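Local structure of probable ss-1,3-N-acetylglucosaminyltransferase (Staphylococcus aureus subsp. aureus N315, 6H21) at residues A161-D165 and N166-Y170; K176-K180 and S181-K185; P259-N263 and Q264-H268. The protein is a probable glycosyltransferase with a GT-A-type family 2 domain that binds manganese and uridine-diphosphate-N-acetylglucosamine. One frame throughout, in Å; residues are numbered along the deposited sequence.

Contact 1 (A161-D165 and N166-Y170); sequences ADIID and NSIFY
D162 and N166 are joined twice where the chain coils through a type I beta turn from I164 to S167 and then enters the 3-10 segment 168-170. N166 N donates to D162 O, while the N166 side chain reaches back so that its OD1 takes D162 N at 2.6 Å in a nearly straight bond (175°). With CG beside the backbone N (chi1 -60°), OD1 also comes to 3.3 Å from A161 CB. The D162 side chain bonds within the turn as well: OD2 accepts D165 N at 3.0 Å through its anti lone pair, an Asx motif, and, weakly, I164 N. The whole coil belongs to the long loop between strands 134-142 and 177-179 of the family 2 glycosyltransferase region. I168 N closes on I163 O at 3.0 Å, and a water accepts from F169 N and donates to the same carbonyl. I163 turns CG2 over the face of the F169 ring, 3.7 Å from its centroid and 12° off the normal, a CH-pi contact. I168 sends CD1 between A161 CB and I163 CG1, and also packs on Y213 of strand 213-216 and L207 of helix 198-207.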
ATOM      1  N   ALA C 161      -3.952 -16.266 -37.756  1.00 44.42           N
ATOM      2  CA  ALA C 161      -4.231 -15.753 -36.427  1.00 43.61           C
ATOM      3  C   ALA C 161      -3.133 -14.781 -35.993  1.00 43.39           C
ATOM      4  O   ALA C 161      -2.034 -14.750 -36.562  1.00 43.07           O
ATOM      5  CB  ALA C 161      -4.374 -16.894 -35.454  1.00 42.61           C
ATOM      6  N   ASP C 162      -3.470 -13.986 -34.977  1.00 43.20           N
ATOM      7  CA  ASP C 162      -2.594 -12.997 -34.384  1.00 43.43           C
ATOM      8  C   ASP C 162      -2.303 -13.440 -32.942  1.00 41.54           C
ATOM      9  O   ASP C 162      -3.218 -13.866 -32.225  1.00 41.48           O
ATOM     10  CB  ASP C 162      -3.259 -11.618 -34.468  1.00 45.13           C
ATOM     11  CG  ASP C 162      -2.387 -10.449 -34.041  1.00 46.30           C
ATOM     12  OD1 ASP C 162      -1.455 -10.115 -34.807  1.00 48.66           O
ATOM     13  OD2 ASP C 162      -2.648  -9.867 -32.955  1.00 46.57           O
ATOM     14  N   ILE C 163      -1.047 -13.309 -32.508  1.00 40.16           N
ATOM     15  CA  ILE C 163      -0.667 -13.694 -31.149  1.00 39.22           C
ATOM     16  C   ILE C 163      -1.565 -12.953 -30.137  1.00 39.08           C
ATOM     17  O   ILE C 163      -2.118 -13.567 -29.234  1.00 38.93           O
ATOM     18  CB  ILE C 163       0.843 -13.470 -30.910  1.00 38.50           C
ATOM     19  CG1 ILE C 163       1.687 -14.443 -31.734  1.00 38.89           C
ATOM     20  CG2 ILE C 163       1.171 -13.576 -29.432  1.00 37.62           C
ATOM     21  CD1 ILE C 163       3.153 -14.135 -31.775  1.00 38.77           C
ATOM     22  N   ILE C 164      -1.764 -11.648 -30.333  1.00 39.69           N
ATOM     23  CA  ILE C 164      -2.451 -10.823 -29.365  1.00 39.90           C
ATOM     24  C   ILE C 164      -3.978 -10.949 -29.518  1.00 40.78           C
ATOM     25  O   ILE C 164      -4.671 -11.260 -28.536  1.00 40.34           O
ATOM     26  CB  ILE C 164      -1.931  -9.375 -29.447  1.00 40.58           C
ATOM     27  CG1 ILE C 164      -0.502  -9.311 -28.898  1.00 39.59           C
ATOM     28  CG2 ILE C 164      -2.851  -8.402 -28.722  1.00 41.02           C
ATOM     29  CD1 ILE C 164       0.213  -8.023 -29.207  1.00 40.02           C
ATOM     30  N   ASP C 165      -4.514 -10.749 -30.723  1.00 41.72           N
ATOM     31  CA  ASP C 165      -5.956 -10.760 -30.928  1.00 43.23           C
ATOM     32  C   ASP C 165      -6.562 -12.146 -30.665  1.00 42.11           C
ATOM     33  O   ASP C 165      -7.743 -12.235 -30.396  1.00 42.55           O
ATOM     34  CB  ASP C 165      -6.355 -10.363 -32.352  1.00 46.03           C
ATOM     35  CG  ASP C 165      -5.909  -8.981 -32.800  1.00 48.47           C
ATOM     36  OD1 ASP C 165      -5.627  -8.111 -31.935  1.00 49.33           O
ATOM     37  OD2 ASP C 165      -5.866  -8.775 -34.027  1.00 52.65           O
ATOM     38  N   ASN C 166      -5.790 -13.228 -30.816  1.00 40.52           N
ATOM     39  CA  ASN C 166      -6.335 -14.572 -30.710  1.00 40.03           C
ATOM     40  C   ASN C 166      -5.771 -15.278 -29.474  1.00 38.78           C
ATOM     41  O   ASN C 166      -5.877 -16.520 -29.347  1.00 38.36           O
ATOM     42  CB  ASN C 166      -6.064 -15.374 -31.982  1.00 40.50           C
ATOM     43  CG  ASN C 166      -6.673 -14.750 -33.222  1.00 42.06           C
ATOM     44  OD1 ASN C 166      -5.947 -14.267 -34.099  1.00 42.68           O
ATOM     45  ND2 ASN C 166      -7.997 -14.772 -33.311  1.00 42.43           N
ATOM     46  N   SER C 167      -5.137 -14.497 -28.590  1.00 37.74           N
ATOM     47  CA  SER C 167      -4.852 -14.920 -27.230  1.00 36.86           C
ATOM     48  C   SER C 167      -3.926 -16.145 -27.204  1.00 35.73           C
ATOM     49  O   SER C 167      -4.123 -17.028 -26.381  1.00 34.79           O
ATOM     50  CB  SER C 167      -6.138 -15.228 -26.491  1.00 37.42           C
ATOM     51  OG  SER C 167      -6.918 -14.054 -26.316  1.00 38.64           O
ATOM     52  N   ILE C 168      -2.904 -16.165 -28.074  1.00 35.57           N
ATOM     53  CA  ILE C 168      -2.075 -17.366 -28.254  1.00 35.17           C
ATOM     54  C   ILE C 168      -1.148 -17.537 -27.043  1.00 34.24           C
ATOM     55  O   ILE C 168      -0.810 -18.669 -26.706  1.00 33.75           O
ATOM     56  CB  ILE C 168      -1.318 -17.349 -29.603  1.00 35.55           C
ATOM     57  CG1 ILE C 168      -2.288 -17.154 -30.766  1.00 36.71           C
ATOM     58  CG2 ILE C 168      -0.470 -18.602 -29.800  1.00 35.18           C
ATOM     59  CD1 ILE C 168      -1.658 -17.321 -32.130  1.00 37.34           C
ATOM     60  N   PHE C 169      -0.795 -16.442 -26.351  1.00 33.79           N
ATOM     61  CA  PHE C 169       0.057 -16.552 -25.158  1.00 33.37           C
ATOM     62  C   PHE C 169      -0.645 -17.273 -23.998  1.00 32.83           C
ATOM     63  O   PHE C 169      -0.002 -17.588 -23.012  1.00 32.24           O
ATOM     64  CB  PHE C 169       0.525 -15.183 -24.662  1.00 33.54           C
ATOM     65  CG  PHE C 169       1.697 -14.610 -25.410  1.00 33.64           C
ATOM     66  CD1 PHE C 169       2.512 -15.396 -26.200  1.00 34.41           C
ATOM     67  CD2 PHE C 169       1.987 -13.261 -25.306  1.00 34.01           C
ATOM     68  CE1 PHE C 169       3.576 -14.839 -26.898  1.00 34.92           C
ATOM     69  CE2 PHE C 169       3.066 -12.708 -25.982  1.00 34.31           C
ATOM     70  CZ  PHE C 169       3.872 -13.500 -26.757  1.00 34.54           C
ATOM     71  N   TYR C 170      -1.940 -17.562 -24.136  1.00 32.96           N
ATOM     72  CA  TYR C 170      -2.683 -18.301 -23.121  1.00 33.15           C
ATOM     73  C   TYR C 170      -2.886 -19.765 -23.544  1.00 33.27           C
ATOM     74  O   TYR C 170      -3.648 -20.469 -22.925  1.00 33.66           O
ATOM     75  CB  TYR C 170      -4.005 -17.570 -22.846  1.00 33.70           C
ATOM     76  CG  TYR C 170      -3.775 -16.217 -22.228  1.00 33.59           C
ATOM     77  CD1 TYR C 170      -3.434 -15.129 -23.014  1.00 33.77           C
ATOM     78  CD2 TYR C 170      -3.810 -16.041 -20.855  1.00 33.47           C
ATOM     79  CE1 TYR C 170      -3.170 -13.890 -22.456  1.00 33.60           C
ATOM     80  CE2 TYR C 170      -3.553 -14.807 -20.283  1.00 33.30           C
ATOM     81  CZ  TYR C 170      -3.230 -13.730 -21.083  1.00 33.25           C
ATOM     82  OH  TYR C 170      -2.974 -12.512 -20.525  1.00 33.12           O
TER
HETATM   83  O   HOH W   1      -1.885 -13.614 -26.442  1.00 33.05           O

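Contact 2 (K176-K180 and S181-K185); sequences KMFKK and SVIDK
K180 and D184 form an i to i+4 salt bridge on the first turn of helix 180-185, which follows strand 177-179 directly, with K179 as N-cap; the strand is an antiparallel member of the mixed sheet in the GT-A domain. The lysine leaves with CG anti to its N (chi1 -175°), then bends at chi2 and again at chi4, so that its end comes to the carboxylate and crosses the aspartate at about a right angle. CE and NZ both lie 3.0 Å from D184 OD1. NZ is shared: it also donates to the carbonyl oxygens of S101 and L98, so the ammonium has two carbonyl partners besides the carboxylate. In the backbone, D184 N bonds to K180 O at 2.9 Å. K179 has its CG 3.5 Å from S181 OG; its chain, bent at chi3, leads its end away, and its carbonyl receives V182 N in a weak bond. On the buried side I183 extends CD1 to within 3.9 Å of F178 CB, while the F178 ring itself meets F202 and F206 of helix 198-207 edge-to-face. A water links the salt-bridge pair, accepting from K180 NZ at 2.7 Å and donating to D184 OD2.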
ATOM      1  N   LYS C 176      -0.015 -29.504 -30.530  1.00 33.39           N
ATOM      2  CA  LYS C 176      -0.337 -28.713 -31.707  1.00 33.78           C
ATOM      3  C   LYS C 176       0.420 -29.293 -32.908  1.00 34.30           C
ATOM      4  O   LYS C 176       1.321 -30.119 -32.738  1.00 34.26           O
ATOM      5  CB  LYS C 176       0.109 -27.261 -31.490  1.00 33.53           C
ATOM      6  CG  LYS C 176      -0.610 -26.509 -30.375  1.00 33.25           C
ATOM      7  CD  LYS C 176      -0.020 -25.151 -30.097  1.00 32.95           C
ATOM      8  CE  LYS C 176      -0.861 -24.305 -29.163  1.00 32.85           C
ATOM      9  NZ  LYS C 176      -1.042 -24.924 -27.823  1.00 32.55           N
ATOM     10  N   MET C 177       0.098 -28.813 -34.109  1.00 34.94           N
ATOM     11  CA  MET C 177       0.771 -29.268 -35.333  1.00 35.61           C
ATOM     12  C   MET C 177       1.738 -28.171 -35.811  1.00 35.95           C
ATOM     13  O   MET C 177       1.334 -27.088 -36.146  1.00 36.01           O
ATOM     14  CB  MET C 177      -0.260 -29.617 -36.413  1.00 36.19           C
ATOM     15  CG  MET C 177       0.352 -30.165 -37.685  1.00 36.92           C
ATOM     16  SD  MET C 177      -0.874 -30.807 -38.853  1.00 37.66           S
ATOM     17  CE  MET C 177      -1.510 -32.208 -37.934  1.00 37.22           C
ATOM     18  N   PHE C 178       3.036 -28.499 -35.827  1.00 36.32           N
ATOM     19  CA  PHE C 178       4.140 -27.595 -36.130  1.00 36.92           C
ATOM     20  C   PHE C 178       4.831 -27.996 -37.446  1.00 38.15           C
ATOM     21  O   PHE C 178       5.177 -29.125 -37.616  1.00 38.37           O
ATOM     22  CB  PHE C 178       5.213 -27.689 -35.042  1.00 36.43           C
ATOM     23  CG  PHE C 178       4.855 -27.194 -33.663  1.00 35.55           C
ATOM     24  CD1 PHE C 178       4.245 -28.029 -32.738  1.00 35.07           C
ATOM     25  CD2 PHE C 178       5.206 -25.919 -33.260  1.00 35.35           C
ATOM     26  CE1 PHE C 178       3.966 -27.586 -31.457  1.00 34.46           C
ATOM     27  CE2 PHE C 178       4.919 -25.479 -31.978  1.00 34.72           C
ATOM     28  CZ  PHE C 178       4.302 -26.313 -31.079  1.00 34.23           C
ATOM     29  N   LYS C 179       5.096 -27.027 -38.326  1.00 39.29           N
ATOM     30  CA  LYS C 179       5.835 -27.269 -39.572  1.00 40.86           C
ATOM     31  C   LYS C 179       7.301 -27.574 -39.238  1.00 41.00           C
ATOM     32  O   LYS C 179       7.976 -26.806 -38.573  1.00 40.31           O
ATOM     33  CB  LYS C 179       5.719 -26.068 -40.516  1.00 42.10           C
ATOM     34  CG  LYS C 179       6.419 -26.258 -41.856  1.00 43.82           C
ATOM     35  CD  LYS C 179       6.127 -25.163 -42.852  1.00 45.33           C
ATOM     36  CE  LYS C 179       4.945 -25.500 -43.737  1.00 46.16           C
ATOM     37  NZ  LYS C 179       4.658 -24.417 -44.701  1.00 47.61           N
ATOM     38  N   LYS C 180       7.787 -28.708 -39.737  1.00 41.95           N
ATOM     39  CA  LYS C 180       9.071 -29.266 -39.326  1.00 42.96           C
ATOM     40  C   LYS C 180      10.243 -28.382 -39.793  1.00 44.13           C
ATOM     41  O   LYS C 180      11.262 -28.275 -39.100  1.00 44.63           O
ATOM     42  CB  LYS C 180       9.199 -30.702 -39.852  1.00 43.70           C
ATOM     43  CG  LYS C 180      10.450 -31.440 -39.387  1.00 44.70           C
ATOM     44  CD  LYS C 180      10.471 -31.716 -37.897  1.00 44.24           C
ATOM     45  CE  LYS C 180      11.841 -32.041 -37.339  1.00 45.31           C
ATOM     46  NZ  LYS C 180      12.642 -32.919 -38.225  1.00 46.61           N
ATOM     47  N   SER C 181      10.118 -27.755 -40.965  1.00 45.27           N
ATOM     48  CA  SER C 181      11.233 -26.990 -41.556  1.00 46.90           C
ATOM     49  C   SER C 181      11.590 -25.783 -40.671  1.00 46.38           C
ATOM     50  O   SER C 181      12.750 -25.376 -40.583  1.00 47.89           O
ATOM     51  CB  SER C 181      10.905 -26.581 -42.972  1.00 48.22           C
ATOM     52  OG  SER C 181       9.734 -25.773 -43.001  1.00 48.18           O
ATOM     53  N   VAL C 182      10.589 -25.205 -40.000  1.00 45.29           N
ATOM     54  CA  VAL C 182      10.801 -24.086 -39.078  1.00 44.45           C
ATOM     55  C   VAL C 182      11.654 -24.573 -37.894  1.00 44.01           C
ATOM     56  O   VAL C 182      12.595 -23.888 -37.452  1.00 44.17           O
ATOM     57  CB  VAL C 182       9.452 -23.492 -38.619  1.00 43.20           C
ATOM     58  CG1 VAL C 182       9.628 -22.459 -37.519  1.00 42.74           C
ATOM     59  CG2 VAL C 182       8.652 -22.911 -39.780  1.00 43.80           C
ATOM     60  N   ILE C 183      11.312 -25.752 -37.374  1.00 43.48           N
ATOM     61  CA  ILE C 183      12.035 -26.367 -36.269  1.00 43.79           C
ATOM     62  C   ILE C 183      13.482 -26.676 -36.707  1.00 45.93           C
ATOM     63  O   ILE C 183      14.415 -26.414 -35.946  1.00 45.83           O
ATOM     64  CB  ILE C 183      11.270 -27.608 -35.751  1.00 43.16           C
ATOM     65  CG1 ILE C 183      10.021 -27.199 -34.958  1.00 41.79           C
ATOM     66  CG2 ILE C 183      12.168 -28.526 -34.929  1.00 43.16           C
ATOM     67  CD1 ILE C 183       9.007 -28.310 -34.799  1.00 41.30           C
ATOM     68  N   ASP C 184      13.663 -27.197 -37.929  1.00 48.27           N
ATOM     69  CA  ASP C 184      14.995 -27.634 -38.442  1.00 50.94           C
ATOM     70  C   ASP C 184      15.912 -26.426 -38.718  1.00 52.68           C
ATOM     71  O   ASP C 184      17.040 -26.356 -38.199  1.00 53.67           O
ATOM     72  CB  ASP C 184      14.871 -28.478 -39.711  1.00 52.32           C
ATOM     73  CG  ASP C 184      14.137 -29.793 -39.512  1.00 53.18           C
ATOM     74  OD1 ASP C 184      14.004 -30.222 -38.348  1.00 52.76           O
ATOM     75  OD2 ASP C 184      13.693 -30.375 -40.523  1.00 54.92           O
ATOM     76  N   LYS C 185      15.420 -25.484 -39.531  1.00 53.45           N
ATOM     77  CA  LYS C 185      16.168 -24.309 -39.969  1.00 55.16           C
ATOM     78  C   LYS C 185      16.626 -23.488 -38.757  1.00 54.29           C
ATOM     79  O   LYS C 185      17.717 -22.938 -38.769  1.00 55.22           O
ATOM     80  CB  LYS C 185      15.310 -23.437 -40.892  1.00 56.47           C
ATOM     81  CG  LYS C 185      15.013 -24.019 -42.267  1.00 60.18           C
ATOM     82  CD  LYS C 185      13.945 -23.237 -43.016  1.00 61.80           C
ATOM     83  CE  LYS C 185      13.731 -23.699 -44.441  1.00 64.53           C
ATOM     84  NZ  LYS C 185      13.367 -22.566 -45.326  1.00 67.13           N
TER
HETATM   85  O   HOH W   2      13.110 -32.870 -40.916  1.00 49.42           O

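Contact 3 (P259-N263 and Q264-H268); sequences PIYKN and QEKRH
N263 caps helix 264-281 with its side chain: OD1 lies 3.1 Å from K266 N, which comes in on a lone pair in the carbonyl plane, and it also takes a weak bond from E265 N. CG stands anti to the backbone N (chi1 -179°), which directs OD1 to the backbone N-H groups of the first turn. Its main chain adds the first regular helical bond, R267 N to N263 O at 2.9 Å. R267 then runs back along the incoming loop, extended from CG to NE, and NE donates to Y261 O at 2.8 Å, again on a lone pair. Over the centre of one guanidinium face lies K262 O, 3.6 Å above the plane, while Y261 O sits near its edge, tilted 23° from that plane. Two further acceptors fix the group's rotation: Q264 OE1, bonded to NH1 at 3.1 Å, and S258 O, which takes NH2. K266 bends at chi2 and lays CE obliquely against the Y261 ring, 3.8 Å from CD1; its NZ goes on to Q269 OE1, one turn along the helix. I260 CG2 lies over one face of the Y261 ring, toward its rim, and the tyrosine hydroxyl bonds to that of Y213. The loop joins helix 242-256 to helix 264-281 in the TarS linker region: Y256 of the former packs on Q264 and R267, while Y261 reaches across to strand 213-216.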
ATOM      1  N   PRO C 259      13.243 -12.626 -35.427  1.00 41.34           N
ATOM      2  CA  PRO C 259      13.415 -12.134 -36.797  1.00 43.02           C
ATOM      3  C   PRO C 259      12.103 -11.785 -37.521  1.00 43.37           C
ATOM      4  O   PRO C 259      12.133 -11.087 -38.512  1.00 44.73           O
ATOM      5  CB  PRO C 259      14.100 -13.280 -37.542  1.00 43.86           C
ATOM      6  CG  PRO C 259      13.798 -14.507 -36.731  1.00 42.70           C
ATOM      7  CD  PRO C 259      13.577 -14.050 -35.305  1.00 41.09           C
ATOM      8  N   ILE C 260      10.968 -12.279 -37.018  1.00 42.24           N
ATOM      9  CA  ILE C 260       9.653 -11.968 -37.583  1.00 42.59           C
ATOM     10  C   ILE C 260       9.168 -10.630 -37.030  1.00 42.23           C
ATOM     11  O   ILE C 260       8.810  -9.749 -37.786  1.00 43.01           O
ATOM     12  CB  ILE C 260       8.631 -13.079 -37.273  1.00 41.77           C
ATOM     13  CG1 ILE C 260       9.093 -14.453 -37.772  1.00 42.09           C
ATOM     14  CG2 ILE C 260       7.257 -12.715 -37.815  1.00 42.10           C
ATOM     15  CD1 ILE C 260       9.345 -14.537 -39.242  1.00 43.65           C
ATOM     16  N   TYR C 261       9.090 -10.545 -35.699  1.00 40.85           N
ATOM     17  CA  TYR C 261       8.654  -9.363 -35.016  1.00 40.79           C
ATOM     18  C   TYR C 261       9.900  -8.527 -34.706  1.00 41.41           C
ATOM     19  O   TYR C 261      10.440  -8.566 -33.608  1.00 40.39           O
ATOM     20  CB  TYR C 261       7.825  -9.744 -33.783  1.00 39.09           C
ATOM     21  CG  TYR C 261       6.667 -10.653 -34.108  1.00 38.92           C
ATOM     22  CD1 TYR C 261       5.470 -10.138 -34.581  1.00 39.36           C
ATOM     23  CD2 TYR C 261       6.775 -12.032 -33.991  1.00 38.22           C
ATOM     24  CE1 TYR C 261       4.416 -10.967 -34.932  1.00 39.43           C
ATOM     25  CE2 TYR C 261       5.729 -12.873 -34.343  1.00 38.21           C
ATOM     26  CZ  TYR C 261       4.542 -12.342 -34.812  1.00 38.78           C
ATOM     27  OH  TYR C 261       3.494 -13.155 -35.135  1.00 38.90           O
ATOM     28  N   LYS C 262      10.345  -7.768 -35.706  1.00 43.44           N
ATOM     29  CA  LYS C 262      11.651  -7.110 -35.632  1.00 44.82           C
ATOM     30  C   LYS C 262      11.496  -5.646 -35.214  1.00 44.91           C
ATOM     31  O   LYS C 262      12.456  -5.052 -34.759  1.00 45.81           O
ATOM     32  CB  LYS C 262      12.421  -7.260 -36.950  1.00 47.19           C
ATOM     33  CG  LYS C 262      11.619  -6.952 -38.197  1.00 49.02           C
ATOM     34  CD  LYS C 262      12.236  -7.541 -39.440  1.00 51.44           C
ATOM     35  CE  LYS C 262      11.235  -7.658 -40.565  1.00 53.58           C
ATOM     36  NZ  LYS C 262      10.543  -6.362 -40.770  1.00 54.90           N
ATOM     37  N   ASN C 263      10.285  -5.085 -35.299  1.00 45.04           N
ATOM     38  CA  ASN C 263      10.055  -3.736 -34.812  1.00 44.99           C
ATOM     39  C   ASN C 263      10.191  -3.724 -33.280  1.00 43.63           C
ATOM     40  O   ASN C 263       9.587  -4.547 -32.562  1.00 41.51           O
ATOM     41  CB  ASN C 263       8.706  -3.187 -35.263  1.00 45.62           C
ATOM     42  CG  ASN C 263       8.479  -1.779 -34.765  1.00 46.10           C
ATOM     43  OD1 ASN C 263       7.884  -1.585 -33.710  1.00 45.13           O
ATOM     44  ND2 ASN C 263       8.959  -0.790 -35.511  1.00 47.92           N
ATOM     45  N   GLN C 264      10.967  -2.758 -32.775  1.00 43.63           N
ATOM     46  CA  GLN C 264      11.362  -2.764 -31.392  1.00 42.60           C
ATOM     47  C   GLN C 264      10.128  -2.545 -30.496  1.00 40.67           C
ATOM     48  O   GLN C 264       9.994  -3.168 -29.440  1.00 38.63           O
ATOM     49  CB  GLN C 264      12.466  -1.728 -31.181  1.00 44.08           C
ATOM     50  CG  GLN C 264      13.205  -1.913 -29.868  1.00 44.10           C
ATOM     51  CD  GLN C 264      13.825  -3.284 -29.688  1.00 44.71           C
ATOM     52  OE1 GLN C 264      14.074  -4.035 -30.638  1.00 44.94           O
ATOM     53  NE2 GLN C 264      14.079  -3.612 -28.431  1.00 45.86           N
ATOM     54  N   GLU C 265       9.214  -1.678 -30.944  1.00 40.90           N
ATOM     55  CA  GLU C 265       8.012  -1.365 -30.171  1.00 40.06           C
ATOM     56  C   GLU C 265       7.075  -2.578 -30.143  1.00 38.89           C
ATOM     57  O   GLU C 265       6.405  -2.823 -29.145  1.00 37.79           O
ATOM     58  CB  GLU C 265       7.302  -0.144 -30.757  1.00 41.41           C
ATOM     59  CG  GLU C 265       6.320   0.478 -29.795  1.00 41.09           C
ATOM     60  CD  GLU C 265       6.936   0.941 -28.482  1.00 40.49           C
ATOM     61  OE1 GLU C 265       8.079   1.426 -28.501  1.00 41.27           O
ATOM     62  OE2 GLU C 265       6.273   0.825 -27.444  1.00 39.95           O
ATOM     63  N   LYS C 266       7.026  -3.305 -31.260  1.00 39.35           N
ATOM     64  CA  LYS C 266       6.285  -4.573 -31.389  1.00 38.79           C
ATOM     65  C   LYS C 266       6.832  -5.610 -30.398  1.00 37.11           C
ATOM     66  O   LYS C 266       6.054  -6.361 -29.786  1.00 36.07           O
ATOM     67  CB  LYS C 266       6.352  -5.085 -32.834  1.00 40.35           C
ATOM     68  CG  LYS C 266       5.489  -6.307 -33.144  1.00 40.57           C
ATOM     69  CD  LYS C 266       4.008  -6.162 -32.794  1.00 40.56           C
ATOM     70  CE  LYS C 266       3.250  -7.466 -32.960  1.00 40.61           C
ATOM     71  NZ  LYS C 266       1.818  -7.324 -32.623  1.00 40.81           N
ATOM     72  N   ARG C 267       8.162  -5.668 -30.236  1.00 36.60           N
ATOM     73  CA  ARG C 267       8.776  -6.568 -29.226  1.00 35.35           C
ATOM     74  C   ARG C 267       8.360  -6.171 -27.796  1.00 34.09           C
ATOM     75  O   ARG C 267       8.023  -7.051 -26.962  1.00 33.02           O
ATOM     76  CB  ARG C 267      10.293  -6.573 -29.416  1.00 35.68           C
ATOM     77  CG  ARG C 267      10.742  -7.239 -30.708  1.00 36.69           C
ATOM     78  CD  ARG C 267      12.174  -6.899 -31.047  1.00 37.40           C
ATOM     79  NE  ARG C 267      12.684  -7.673 -32.163  1.00 38.42           N
ATOM     80  CZ  ARG C 267      13.926  -7.572 -32.619  1.00 39.35           C
ATOM     81  NH1 ARG C 267      14.737  -6.662 -32.102  1.00 39.45           N
ATOM     82  NH2 ARG C 267      14.341  -8.371 -33.585  1.00 40.15           N
ATOM     83  N   HIS C 268       8.390  -4.862 -27.497  1.00 34.19           N
ATOM     84  CA  HIS C 268       7.928  -4.329 -26.212  1.00 33.49           C
ATOM     85  C   HIS C 268       6.485  -4.762 -25.950  1.00 33.13           C
ATOM     86  O   HIS C 268       6.137  -5.144 -24.845  1.00 32.25           O
ATOM     87  CB  HIS C 268       8.019  -2.799 -26.155  1.00 34.01           C
ATOM     88  CG  HIS C 268       9.404  -2.241 -26.181  1.00 34.39           C
ATOM     89  ND1 HIS C 268      10.470  -2.868 -25.556  1.00 34.05           N
ATOM     90  CD2 HIS C 268       9.895  -1.101 -26.725  1.00 35.34           C
ATOM     91  CE1 HIS C 268      11.567  -2.153 -25.747  1.00 34.63           C
ATOM     92  NE2 HIS C 268      11.236  -1.051 -26.446  1.00 35.35           N
TER

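How the contacts relate
Contacts 1 and 3 touch although they belong to different family regions: I163 CD1 lies 3.5 Å from Y261 OH, and I164 CD1 lies 3.8 Å from K266 NZ. Their centres are 15 Å apart, and the meeting joins the glycosyltransferase loop to the start of helix 264-281 and the loop before it in the linker region. Contact 2 stays apart from both, its nearest atoms about 6 Å from contact 1 and about 8 Å from contact 3. Helix 198-207 touches both of the first two, through I204 against F169 of contact 1 and through T203 against F178 of contact 2. Uridine-diphosphate-N-acetylglucosamine is about 10 Å from the F178 side chain and about 14 Å from that of I168.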